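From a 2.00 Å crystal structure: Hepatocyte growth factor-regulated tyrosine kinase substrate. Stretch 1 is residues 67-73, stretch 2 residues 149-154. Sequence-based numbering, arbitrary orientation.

Stretch 1 (67-73) ESIVKNC
Stretch 2 149-154: MFTADT

Residues 67-72 form the last turns of a helix, held by backbone hydrogen bonds from K71 N to E67 O (3.0 Å) and N72 N to S68 O (2.7 Å); C73 leaves helical geometry. An irregular, mostly extended segment, 149-154, runs across the helix near its end rather than alongside it, burying 377 Å² in all, with N72 and A152 in register (CA to CA 4.9 Å).

M149 makes no contact across. F150 (-121/154; chi1 46°, chi2 19°) points toward the helix, its flat ring suited to cover backbone: K71 CA sits over one face, 4.0 Å from the ring centroid, while V70 CG1 (chi1 t) meets the edge at F150 CZ, 3.4 Å away. Water 2 donates to F150 O (2.5 Å) and K71 O (2.8 Å). The CA-to-CB bond of T151 (-105/139) points away, leaving its hydroxyl-bearing side chain exposed; T151 O lies 3.5 Å from K71 CD. At A152 (-52/164) a small methyl suits the close approach of N72 OD1, 3.1 Å from A152 CB.

D153 (-71/96; chi1 m, chi2 145°) and N72 (chi1 m, chi2 -32°) are buried, so their polar groups gain from partners: D153 N donates to N72 OD1 (2.7 Å), and N72 ND2 to D153 OD1 (2.8 Å). K71, chi1 and chi2 t, chi3 102°, chi4 t, brings NZ 3.1 Å from D153 OD2, a salt bridge. T154 (-157/137) stays clear.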

# COMPACT_ATOMS: atom_id res chain seq x y z
N GLU A 67 5.96 25.57 11.19
CA GLU A 67 6.79 24.38 11.04
C GLU A 67 6.42 23.65 9.74
O GLU A 67 7.29 23.17 9.00
CB GLU A 67 6.57 23.48 12.23
CG GLU A 67 7.28 22.10 12.19
CD GLU A 67 6.91 21.27 13.42
OE1 GLU A 67 6.19 21.84 14.30
OE2 GLU A 67 7.30 20.08 13.52
N SER A 68 5.12 23.59 9.47
CA SER A 68 4.59 22.91 8.30
C SER A 68 4.92 23.54 6.97
O SER A 68 5.22 22.81 6.02
CB SER A 68 3.06 22.76 8.40
OG SER A 68 2.74 22.00 9.53
N ILE A 69 4.85 24.86 6.85
CA ILE A 69 5.17 25.43 5.54
C ILE A 69 6.68 25.39 5.29
O ILE A 69 7.13 25.26 4.15
CB ILE A 69 4.60 26.89 5.36
CG1 ILE A 69 5.23 27.87 6.35
CG2 ILE A 69 3.08 26.87 5.58
CD1 ILE A 69 4.91 29.36 6.02
N VAL A 70 7.48 25.47 6.35
CA VAL A 70 8.92 25.42 6.19
C VAL A 70 9.21 24.02 5.73
O VAL A 70 10.05 23.78 4.86
CB VAL A 70 9.68 25.68 7.53
CG1 VAL A 70 11.17 25.20 7.41
CG2 VAL A 70 9.66 27.15 7.85
N LYS A 71 8.52 23.07 6.32
CA LYS A 71 8.76 21.70 5.93
C LYS A 71 8.16 21.28 4.56
O LYS A 71 8.77 20.48 3.82
CB LYS A 71 8.25 20.77 7.01
CG LYS A 71 8.39 19.33 6.66
CD LYS A 71 8.36 18.50 7.89
CE LYS A 71 7.00 17.85 8.05
NZ LYS A 71 7.00 17.01 9.29
N ASN A 72 6.98 21.80 4.23
CA ASN A 72 6.29 21.41 3.00
C ASN A 72 6.30 22.37 1.83
O ASN A 72 5.75 22.05 0.78
CB ASN A 72 4.81 21.08 3.29
CG ASN A 72 4.66 19.93 4.22
OD1 ASN A 72 5.49 19.00 4.22
ND2 ASN A 72 3.63 19.95 5.03
N CYS A 73 6.90 23.55 1.98
CA CYS A 73 6.86 24.51 0.89
C CYS A 73 8.19 24.96 0.22
O CYS A 73 8.19 25.86 -0.62
CB CYS A 73 6.01 25.71 1.35
SG CYS A 73 4.30 25.18 1.84
N MET A 149 18.33 17.24 7.24
CA MET A 149 17.14 17.94 6.76
C MET A 149 15.87 17.17 7.17
O MET A 149 15.95 16.13 7.86
CB MET A 149 17.23 18.08 5.22
CG MET A 149 16.01 18.72 4.52
SD MET A 149 15.79 20.49 4.82
CE MET A 149 17.17 21.19 3.84
N PHE A 150 14.72 17.70 6.77
CA PHE A 150 13.45 17.07 7.06
C PHE A 150 12.71 16.75 5.76
O PHE A 150 12.96 17.39 4.73
CB PHE A 150 12.58 17.97 7.96
CG PHE A 150 12.53 19.43 7.54
CD1 PHE A 150 12.87 19.82 6.24
CD2 PHE A 150 12.11 20.40 8.44
CE1 PHE A 150 12.80 21.15 5.86
CE2 PHE A 150 12.03 21.72 8.07
CZ PHE A 150 12.38 22.10 6.77
N THR A 151 11.85 15.74 5.80
CA THR A 151 11.08 15.32 4.64
C THR A 151 9.64 15.82 4.81
O THR A 151 9.07 15.76 5.91
CB THR A 151 11.05 13.77 4.47
OG1 THR A 151 10.22 13.18 5.48
CG2 THR A 151 12.47 13.19 4.58
N ALA A 152 9.05 16.31 3.72
CA ALA A 152 7.69 16.82 3.76
C ALA A 152 6.70 15.81 4.35
O ALA A 152 7.01 14.61 4.50
CB ALA A 152 7.24 17.21 2.34
N ASP A 153 5.52 16.33 4.71
CA ASP A 153 4.41 15.52 5.22
C ASP A 153 3.90 14.70 4.02
O ASP A 153 3.13 15.19 3.20
CB ASP A 153 3.25 16.41 5.73
CG ASP A 153 3.57 17.15 7.03
OD1 ASP A 153 3.10 18.29 7.18
OD2 ASP A 153 4.28 16.59 7.90
N THR A 154 4.35 13.47 3.86
CA THR A 154 3.86 12.63 2.76
C THR A 154 4.10 11.19 3.15
O THR A 154 5.15 10.86 3.71
CB THR A 154 4.57 12.93 1.38
OG1 THR A 154 4.24 14.26 0.93
CG2 THR A 154 4.11 11.92 0.32
O HOH W 1 4.63 19.72 9.90
O HOH W 2 11.03 18.77 3.83